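Local coordinates for protein sulfatase (Bacteroides fragilis CAG:558, PDB 6USS) that probably hydrolyses aryl sulfate esters as a calcium-binding sulfatase of a human gut bacterium, at residues Ile266-Tyr276 and Ala286-Lys297; Asn345-Glu353 and Pro436-Arg445. The protein carries 1 engineered substitution. All coordinates share one frame; numbering follows the deposited sequence.

Contact 1: Ile266-Tyr276 and Ala286-Lys297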
loop_
_atom_site.group_PDB
_atom_site.type_symbol
_atom_site.label_atom_id
_atom_site.label_comp_id
_atom_site.label_asym_id
_atom_site.label_seq_id
_atom_site.Cartn_x
_atom_site.Cartn_y
_atom_site.Cartn_z
ATOM N N ILE A 266 26.559 13.491 -11.144
ATOM C CA ILE A 266 26.457 14.779 -10.437
ATOM C C ILE A 266 26.014 15.807 -11.476
ATOM O O ILE A 266 26.806 16.582 -12.018
ATOM C CB ILE A 266 27.771 15.160 -9.741
ATOM C CG1 ILE A 266 28.327 13.977 -8.934
ATOM C CG2 ILE A 266 27.583 16.394 -8.859
ATOM C CD1 ILE A 266 27.361 13.416 -7.887
ATOM N N ASP A 267 24.706 15.828 -11.750
ATOM C CA ASP A 267 24.150 16.827 -12.663
ATOM C C ASP A 267 24.206 18.217 -12.040
ATOM O O ASP A 267 24.167 18.376 -10.819
ATOM C CB ASP A 267 22.702 16.490 -13.014
ATOM C CG ASP A 267 22.580 15.289 -13.948
ATOM O OD1 ASP A 267 23.477 15.086 -14.795
ATOM O OD2 ASP A 267 21.582 14.541 -13.837
ATOM N N LYS A 268 24.282 19.236 -12.891
ATOM C CA LYS A 268 24.356 20.612 -12.409
ATOM C C LYS A 268 22.965 21.144 -12.092
ATOM O O LYS A 268 22.049 21.055 -12.914
ATOM C CB LYS A 268 25.025 21.522 -13.439
ATOM C CG LYS A 268 26.541 21.395 -13.488
ATOM C CD LYS A 268 27.058 21.553 -14.902
ATOM C CE LYS A 268 28.409 20.878 -15.066
ATOM N NZ LYS A 268 29.456 21.923 -15.088
ATOM N N ASP A 269 22.814 21.699 -10.898
ATOM C CA ASP A 269 21.602 22.392 -10.494
ATOM C C ASP A 269 21.845 23.879 -10.716
ATOM O O ASP A 269 22.568 24.521 -9.941
ATOM C CB ASP A 269 21.266 22.073 -9.038
ATOM C CG ASP A 269 19.888 22.575 -8.617
ATOM O OD1 ASP A 269 19.315 23.461 -9.295
ATOM O OD2 ASP A 269 19.374 22.079 -7.594
ATOM N N LYS A 270 21.258 24.418 -11.786
ATOM C CA LYS A 270 21.476 25.817 -12.143
ATOM C C LYS A 270 21.116 26.775 -11.006
ATOM O O LYS A 270 21.692 27.867 -10.933
ATOM C CB LYS A 270 20.685 26.165 -13.409
ATOM C CG LYS A 270 19.190 25.796 -13.330
ATOM C CD LYS A 270 18.478 25.863 -14.690
ATOM C CE LYS A 270 16.973 26.063 -14.520
ATOM N NZ LYS A 270 16.286 26.165 -15.840
ATOM N N ARG A 271 20.208 26.379 -10.102
ATOM C CA ARG A 271 19.853 27.231 -8.972
ATOM C C ARG A 271 21.066 27.618 -8.133
ATOM O O ARG A 271 21.076 28.682 -7.508
ATOM C CB ARG A 271 18.826 26.529 -8.089
ATOM C CG ARG A 271 17.533 26.231 -8.805
ATOM C CD ARG A 271 16.519 25.609 -7.869
ATOM N NE ARG A 271 16.878 24.234 -7.535
ATOM C CZ ARG A 271 16.229 23.495 -6.645
ATOM N NH1 ARG A 271 15.176 23.988 -6.006
ATOM N NH2 ARG A 271 16.626 22.266 -6.400
ATOM N N PHE A 272 22.093 26.785 -8.095
ATOM C CA PHE A 272 23.212 27.046 -7.205
ATOM C C PHE A 272 24.569 26.928 -7.872
ATOM O O PHE A 272 25.567 27.364 -7.283
ATOM C CB PHE A 272 23.165 26.088 -6.003
ATOM C CG PHE A 272 21.777 25.834 -5.492
ATOM C CD1 PHE A 272 21.091 26.822 -4.792
ATOM C CD2 PHE A 272 21.155 24.617 -5.710
ATOM C CE1 PHE A 272 19.802 26.595 -4.316
ATOM C CE2 PHE A 272 19.865 24.376 -5.233
ATOM C CZ PHE A 272 19.194 25.365 -4.531
ATOM N N TYR A 273 24.635 26.365 -9.076
ATOM C CA TYR A 273 25.916 25.967 -9.640
ATOM C C TYR A 273 26.863 27.154 -9.771
ATOM O O TYR A 273 27.985 27.124 -9.252
ATOM C CB TYR A 273 25.689 25.296 -10.985
ATOM C CG TYR A 273 26.958 24.995 -11.710
ATOM C CD1 TYR A 273 27.738 23.900 -11.359
ATOM C CD2 TYR A 273 27.378 25.798 -12.754
ATOM C CE1 TYR A 273 28.906 23.620 -12.026
ATOM C CE2 TYR A 273 28.540 25.523 -13.436
ATOM C CZ TYR A 273 29.301 24.435 -13.070
ATOM O OH TYR A 273 30.453 24.172 -13.760
ATOM N N GLN A 274 26.420 28.220 -10.445
ATOM C CA GLN A 274 27.309 29.339 -10.742
ATOM C C GLN A 274 27.813 30.018 -9.476
ATOM O O GLN A 274 28.938 30.535 -9.454
ATOM C CB GLN A 274 26.607 30.358 -11.648
ATOM C CG GLN A 274 27.538 31.426 -12.222
ATOM C CD GLN A 274 28.713 30.819 -12.977
ATOM O OE1 GLN A 274 28.539 29.954 -13.840
ATOM N NE2 GLN A 274 29.917 31.264 -12.648
ATOM N N LYS A 275 27.009 30.023 -8.412
ATOM C CA LYS A 275 27.472 30.627 -7.169
ATOM C C LYS A 275 28.768 29.976 -6.686
ATOM O O LYS A 275 29.706 30.670 -6.271
ATOM C CB LYS A 275 26.379 30.539 -6.100
ATOM C CG LYS A 275 26.841 31.057 -4.727
ATOM C CD LYS A 275 25.744 30.942 -3.667
ATOM C CE LYS A 275 25.257 29.513 -3.497
ATOM N NZ LYS A 275 24.287 29.428 -2.354
ATOM N N TYR A 276 28.853 28.644 -6.757
ATOM C CA TYR A 276 30.061 27.975 -6.283
ATOM C C TYR A 276 31.225 28.171 -7.244
ATOM O O TYR A 276 32.381 28.262 -6.809
ATOM C CB TYR A 276 29.781 26.488 -6.046
ATOM C CG TYR A 276 28.840 26.284 -4.892
ATOM C CD1 TYR A 276 29.284 26.456 -3.587
ATOM C CD2 TYR A 276 27.498 25.962 -5.100
ATOM C CE1 TYR A 276 28.433 26.291 -2.517
ATOM C CE2 TYR A 276 26.620 25.795 -4.016
ATOM C CZ TYR A 276 27.103 25.968 -2.727
ATOM O OH TYR A 276 26.286 25.818 -1.630
ATOM N N ALA A 286 31.847 22.383 -7.793
ATOM C CA ALA A 286 30.684 23.263 -7.780
ATOM C C ALA A 286 29.391 22.476 -7.992
ATOM O O ALA A 286 28.369 22.781 -7.371
ATOM C CB ALA A 286 30.823 24.357 -8.834
ATOM N N ALA A 287 29.411 21.456 -8.860
ATOM C CA ALA A 287 28.216 20.632 -9.024
ATOM C C ALA A 287 27.916 19.823 -7.758
ATOM O O ALA A 287 26.746 19.662 -7.381
ATOM C CB ALA A 287 28.356 19.713 -10.238
ATOM N N TYR A 288 28.947 19.300 -7.087
ATOM C CA TYR A 288 28.695 18.582 -5.842
ATOM C C TYR A 288 28.080 19.516 -4.804
ATOM O O TYR A 288 27.032 19.211 -4.220
ATOM C CB TYR A 288 29.989 17.948 -5.314
ATOM C CG TYR A 288 29.790 16.770 -4.358
ATOM C CD1 TYR A 288 29.210 15.575 -4.791
ATOM C CD2 TYR A 288 30.204 16.846 -3.030
ATOM C CE1 TYR A 288 29.034 14.489 -3.915
ATOM C CE2 TYR A 288 30.035 15.772 -2.155
ATOM C CZ TYR A 288 29.446 14.599 -2.605
ATOM O OH TYR A 288 29.282 13.545 -1.736
ATOM N N ALA A 289 28.709 20.673 -4.583
ATOM C CA ALA A 289 28.185 21.660 -3.640
ATOM C C ALA A 289 26.735 22.010 -3.940
ATOM O O ALA A 289 25.927 22.197 -3.019
ATOM C CB ALA A 289 29.045 22.923 -3.677
ATOM N N ALA A 290 26.388 22.095 -5.230
ATOM C CA ALA A 290 25.031 22.443 -5.615
ATOM C C ALA A 290 24.052 21.314 -5.288
ATOM O O ALA A 290 22.914 21.578 -4.875
ATOM C CB ALA A 290 24.995 22.810 -7.096
ATOM N N LEU A 291 24.474 20.051 -5.442
ATOM C CA LEU A 291 23.635 18.937 -4.995
ATOM C C LEU A 291 23.399 19.008 -3.493
ATOM O O LEU A 291 22.277 18.798 -3.021
ATOM C CB LEU A 291 24.278 17.598 -5.347
ATOM C CG LEU A 291 24.270 17.192 -6.812
ATOM C CD1 LEU A 291 24.526 15.666 -6.983
ATOM C CD2 LEU A 291 22.961 17.627 -7.439
ATOM N N ILE A 292 24.455 19.317 -2.733
ATOM C CA ILE A 292 24.359 19.397 -1.279
ATOM C C ILE A 292 23.376 20.484 -0.874
ATOM O O ILE A 292 22.574 20.300 0.047
ATOM C CB ILE A 292 25.757 19.627 -0.671
ATOM C CG1 ILE A 292 26.575 18.326 -0.699
ATOM C CG2 ILE A 292 25.662 20.200 0.729
ATOM C CD1 ILE A 292 28.067 18.536 -0.525
ATOM N N GLU A 293 23.392 21.616 -1.577
ATOM C CA GLU A 293 22.553 22.731 -1.166
ATOM C C GLU A 293 21.094 22.504 -1.530
ATOM O O GLU A 293 20.203 22.944 -0.799
ATOM C CB GLU A 293 23.056 24.044 -1.774
ATOM C CG GLU A 293 22.518 25.269 -1.013
ATOM C CD GLU A 293 22.775 26.618 -1.692
ATOM O OE1 GLU A 293 23.706 26.728 -2.521
ATOM O OE2 GLU A 293 22.039 27.581 -1.366
ATOM N N GLY A 294 20.832 21.821 -2.642
ATOM C CA GLY A 294 19.456 21.531 -3.008
ATOM C C GLY A 294 18.834 20.492 -2.095
ATOM O O GLY A 294 17.637 20.550 -1.799
ATOM N N MET A 295 19.636 19.526 -1.635
ATOM C CA MET A 295 19.191 18.658 -0.553
ATOM C C MET A 295 18.792 19.490 0.657
ATOM O O MET A 295 17.716 19.304 1.230
ATOM C CB MET A 295 20.298 17.666 -0.187
ATOM C CG MET A 295 20.009 16.845 1.067
ATOM S SD MET A 295 20.543 17.658 2.596
ATOM C CE MET A 295 22.311 17.684 2.380
ATOM N N ASP A 296 19.656 20.427 1.054
ATOM C CA ASP A 296 19.389 21.246 2.228
ATOM C C ASP A 296 18.172 22.153 2.028
ATOM O O ASP A 296 17.462 22.459 2.998
ATOM C CB ASP A 296 20.630 22.071 2.571
ATOM C CG ASP A 296 20.482 22.826 3.891
ATOM O OD1 ASP A 296 20.761 22.228 4.965
ATOM O OD2 ASP A 296 20.099 24.016 3.855
ATOM N N LYS A 297 17.921 22.601 0.791
ATOM C CA LYS A 297 16.720 23.387 0.526
ATOM C C LYS A 297 15.477 22.555 0.771
ATOM O O LYS A 297 14.475 23.056 1.297
ATOM C CB LYS A 297 16.725 23.909 -0.909
ATOM C CG LYS A 297 15.450 24.641 -1.309
ATOM C CD LYS A 297 15.434 24.931 -2.814
ATOM C CE LYS A 297 14.194 25.720 -3.248
ATOM N NZ LYS A 297 12.912 25.031 -2.973
HETATM O O HOH W 1 24.461 20.251 -8.951
HETATM O O HOH W 2 15.708 21.244 -3.747
HETATM O O HOH W 3 26.774 23.322 -0.604
#
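Tyr276 lays its ring flat on the methyl of Ala289: CB stands 3.4 Å from the ring centroid and 5° off the normal, a CH-pi contact. The ring is a knob in the hole formed by Ala286, Ala289, Ala290 and Glu293, and its OH donates to Glu293 OE1 at 2.9 Å from above a carboxylate turned almost perpendicular to the ring (87°). Lys275 NZ meets the same OE1 at 2.8 Å, on the syn side and from the same face, in a salt bridge, and is paired more strongly with Glu65. Glu293 reaches both with CG anti to its backbone N (chi1 -161°) and the chain extended. Arg271 CB covers the centre of one face of Phe272, the N-cap residue of helix 273-279; on the opposite face Glu293 CB lies toward the rim and the Glu293 carboxylate tilts past the ring, OE1 3.5 Å from Phe272 CD1. Phe272 CE2 lies 3.6 Å from Gly294 CA. Arg271 grips Asp269 side-on through NE and NH2, and Asp269 also forms an Asx turn to Arg271 N. Ile266 CG2 packs 3.7 Å from Leu291 CD1, and a water links Asp267 O and Asp269 N to Ala287 O. Arg271 NH1 and Lys297 NZ share Glu233, which probably offsets their like charges. Small alanines thus admit aromatic rings close to helix 283-308, and two donors on one oxygen probably stabilise Glu293 as an anion.

Contact 2: Asn345-Glu353 and Pro436-Arg445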
loop_
_atom_site.group_PDB
_atom_site.type_symbol
_atom_site.label_atom_id
_atom_site.label_comp_id
_atom_site.label_asym_id
_atom_site.label_seq_id
_atom_site.Cartn_x
_atom_site.Cartn_y
_atom_site.Cartn_z
ATOM N N ASN A 345 39.167 8.805 6.480
ATOM C CA ASN A 345 39.879 8.070 5.437
ATOM C C ASN A 345 38.911 7.500 4.393
ATOM O O ASN A 345 37.957 6.790 4.735
ATOM C CB ASN A 345 40.706 6.946 6.065
ATOM C CG ASN A 345 41.870 6.499 5.179
ATOM O OD1 ASN A 345 41.786 6.523 3.954
ATOM N ND2 ASN A 345 42.960 6.061 5.815
ATOM N N SER A 346 39.161 7.815 3.128
ATOM C CA SER A 346 38.492 7.172 1.996
ATOM C C SER A 346 36.990 7.527 2.047
ATOM O O SER A 346 36.603 8.642 2.435
ATOM C CB SER A 346 38.828 5.681 2.002
ATOM O OG SER A 346 38.173 4.980 0.963
ATOM N N GLY A 347 36.113 6.605 1.644
ATOM C CA GLY A 347 34.710 6.934 1.528
ATOM C C GLY A 347 33.862 5.752 1.131
ATOM O O GLY A 347 34.155 4.617 1.524
ATOM N N LYS A 348 32.834 6.009 0.321
ATOM C CA LYS A 348 31.855 4.986 -0.033
ATOM C C LYS A 348 32.542 3.697 -0.464
ATOM O O LYS A 348 33.484 3.724 -1.256
ATOM C CB LYS A 348 30.935 5.489 -1.147
ATOM C CG LYS A 348 29.936 4.427 -1.595
ATOM C CD LYS A 348 28.913 4.986 -2.520
ATOM C CE LYS A 348 27.827 3.946 -2.771
ATOM N NZ LYS A 348 26.757 4.487 -3.620
ATOM N N GLY A 349 32.075 2.569 0.089
ATOM C CA GLY A 349 32.649 1.271 -0.182
ATOM C C GLY A 349 33.755 0.849 0.767
ATOM O O GLY A 349 34.120 -0.332 0.778
ATOM N N SER A 350 34.296 1.778 1.558
ATOM C CA SER A 350 35.392 1.506 2.478
ATOM C C SER A 350 34.872 1.136 3.856
ATOM O O SER A 350 33.856 1.659 4.323
ATOM C CB SER A 350 36.319 2.710 2.620
ATOM O OG SER A 350 37.492 2.333 3.316
ATOM N N ALA A 351 35.599 0.247 4.519
ATOM C CA ALA A 351 35.335 0.010 5.927
ATOM C C ALA A 351 35.958 1.082 6.813
ATOM O O ALA A 351 35.665 1.115 8.016
ATOM C CB ALA A 351 35.836 -1.379 6.324
ATOM N N TYR A 352 36.794 1.954 6.243
ATOM C CA TYR A 352 37.318 3.105 6.962
ATOM C C TYR A 352 36.179 4.053 7.348
ATOM O O TYR A 352 35.057 3.959 6.837
ATOM C CB TYR A 352 38.355 3.834 6.102
ATOM C CG TYR A 352 39.668 3.090 5.970
ATOM C CD1 TYR A 352 39.963 2.035 6.823
ATOM C CD2 TYR A 352 40.601 3.421 4.985
ATOM C CE1 TYR A 352 41.153 1.328 6.715
ATOM C CE2 TYR A 352 41.800 2.723 4.871
ATOM C CZ TYR A 352 42.067 1.674 5.747
ATOM O OH TYR A 352 43.241 0.959 5.670
ATOM N N GLU A 353 36.479 4.996 8.257
ATOM C CA GLU A 353 35.440 5.908 8.752
ATOM C C GLU A 353 34.810 6.725 7.630
ATOM O O GLU A 353 33.643 7.124 7.729
ATOM C CB GLU A 353 36.014 6.848 9.808
ATOM C CG GLU A 353 36.538 6.134 11.044
ATOM C CD GLU A 353 35.417 5.640 11.961
ATOM O OE1 GLU A 353 34.848 6.465 12.724
ATOM O OE2 GLU A 353 35.113 4.428 11.910
ATOM N N PRO A 436 41.428 2.709 -0.423
ATOM C CA PRO A 436 41.779 2.354 0.963
ATOM C C PRO A 436 40.567 1.826 1.735
ATOM O O PRO A 436 39.497 2.449 1.772
ATOM C CB PRO A 436 42.315 3.673 1.537
ATOM C CG PRO A 436 42.816 4.443 0.320
ATOM C CD PRO A 436 41.831 4.086 -0.777
ATOM N N GLY A 437 40.734 0.650 2.336
ATOM C CA GLY A 437 39.648 0.043 3.074
ATOM C C GLY A 437 38.587 -0.619 2.227
ATOM O O GLY A 437 37.666 -1.231 2.786
ATOM N N ILE A 438 38.684 -0.532 0.904
ATOM C CA ILE A 438 37.699 -1.137 0.015
ATOM C C ILE A 438 38.149 -2.539 -0.357
ATOM O O ILE A 438 39.329 -2.771 -0.648
ATOM C CB ILE A 438 37.491 -0.281 -1.244
ATOM C CG1 ILE A 438 37.203 1.170 -0.868
ATOM C CG2 ILE A 438 36.366 -0.835 -2.064
ATOM C CD1 ILE A 438 36.996 2.080 -2.069
ATOM N N GLY A 439 37.192 -3.469 -0.384
ATOM C CA GLY A 439 37.441 -4.865 -0.651
ATOM C C GLY A 439 36.644 -5.729 0.312
ATOM O O GLY A 439 35.950 -5.219 1.200
ATOM N N PRO A 440 36.738 -7.052 0.172
ATOM C CA PRO A 440 36.028 -7.956 1.105
ATOM C C PRO A 440 36.596 -7.867 2.519
ATOM O O PRO A 440 37.753 -8.220 2.764
ATOM C CB PRO A 440 36.256 -9.348 0.500
ATOM C CG PRO A 440 36.989 -9.126 -0.804
ATOM C CD PRO A 440 37.593 -7.778 -0.786
ATOM N N THR A 441 35.765 -7.417 3.461
ATOM C CA THR A 441 36.202 -7.194 4.832
ATOM C C THR A 441 35.074 -7.527 5.796
ATOM O O THR A 441 33.894 -7.534 5.429
ATOM C CB THR A 441 36.602 -5.734 5.070
ATOM O OG1 THR A 441 35.496 -4.880 4.729
ATOM C CG2 THR A 441 37.830 -5.347 4.255
ATOM N N CYS A 442 35.446 -7.772 7.046
ATOM C CA CYS A 442 34.542 -7.563 8.158
ATOM C C CYS A 442 35.247 -6.694 9.183
ATOM O O CYS A 442 36.477 -6.667 9.264
ATOM C CB CYS A 442 34.087 -8.889 8.801
ATOM S SG CYS A 442 35.430 -10.054 8.925
ATOM N N THR A 443 34.456 -6.000 9.985
ATOM C CA THR A 443 34.952 -4.997 10.905
ATOM C C THR A 443 34.204 -5.116 12.217
ATOM O O THR A 443 32.978 -5.309 12.223
ATOM C CB THR A 443 34.744 -3.596 10.324
ATOM O OG1 THR A 443 35.411 -3.511 9.066
ATOM C CG2 THR A 443 35.316 -2.550 11.252
ATOM N N VAL A 444 34.930 -4.994 13.328
ATOM C CA VAL A 444 34.310 -4.741 14.625
ATOM C C VAL A 444 34.868 -3.449 15.221
ATOM O O VAL A 444 36.075 -3.180 15.151
ATOM C CB VAL A 444 34.507 -5.920 15.599
ATOM C CG1 VAL A 444 36.016 -6.213 15.812
ATOM C CG2 VAL A 444 33.806 -5.622 16.922
ATOM N N ARG A 445 33.971 -2.644 15.792
ATOM C CA ARG A 445 34.315 -1.485 16.600
ATOM C C ARG A 445 33.845 -1.736 18.023
ATOM O O ARG A 445 32.728 -2.221 18.230
ATOM C CB ARG A 445 33.658 -0.217 16.057
ATOM C CG ARG A 445 33.803 0.984 16.950
ATOM C CD ARG A 445 35.244 1.462 17.010
ATOM N NE ARG A 445 35.361 2.636 17.864
ATOM C CZ ARG A 445 34.915 3.857 17.554
ATOM N NH1 ARG A 445 34.324 4.103 16.388
ATOM N NH2 ARG A 445 35.056 4.844 18.427
HETATM O O HOH W 4 34.391 -2.773 -0.409
HETATM O O HOH W 5 34.153 2.753 13.834
#
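Two serine hydroxyls converge on one carbonyl: Ser346 OG donates to Pro436 O at 3.0 Å, and Ser350 OG to the same oxygen at a very short 2.5 Å, a length doubtful in detail, both in the carbonyl plane and on a lone pair. Each hydroxyl lies anti to its own backbone N (chi1 -169° in Ser350), which carries it across to the proline. Ala351 N gives a nearly straight bond to Gly437 O, 3.1 Å long, although the donor stands well above that carbonyl plane. Gly437, at positive phi (77°), brings its bare CA over the centre of the Tyr352 ring, 3.8 Å from the centroid in a CH-pi contact, and Tyr352 CE2 reaches Pro436 CB at 3.5 Å. Ser350 OG also accepts from Tyr352 N, an ST turn that orients the hydroxyl, and Gly347 to Ser350 form a type II turn. This loop of the sulfatase domain is thus bonded to the loop leading into strand 441-446, second in the four-stranded antiparallel sheet, and Ala351 CB meets that strand 3.5 Å from Thr443 OG1. Farther out, one water joins Gly349 O to Gly439 N and another Glu353 OE2 to Arg445 NH1. Tyr83 OH, Lys450 and Arg357 also hold Glu353, Gly447 O accepts from Arg445 NE, Glu461 receives the Tyr352 hydroxyl, and Lys348 extends to a salt bridge with Asp43, a calcium ligand.

How the contacts relate
The contacts follow in series along the chain: contact 1 joins neighbouring parts of it, contact 2 segments 83 residues apart. Their centres lie 28 Å from each other and their nearest atoms about 8 Å, without touching. Contact 1 sets helix 273-279 and the loop before it on helix 283-308, which leads into strand 315-321 of the mixed sheet; the chain then reaches loop 345-353 of contact 2, a buried contact that connects this loop to the four-stranded antiparallel sheet. Only contact 2 borders the calcium site, the side chain of Lys348 being about 4 Å from the ion; contact 1 comes near its second shell through Tyr288, whose side chain is about 6 Å from that of Asp43.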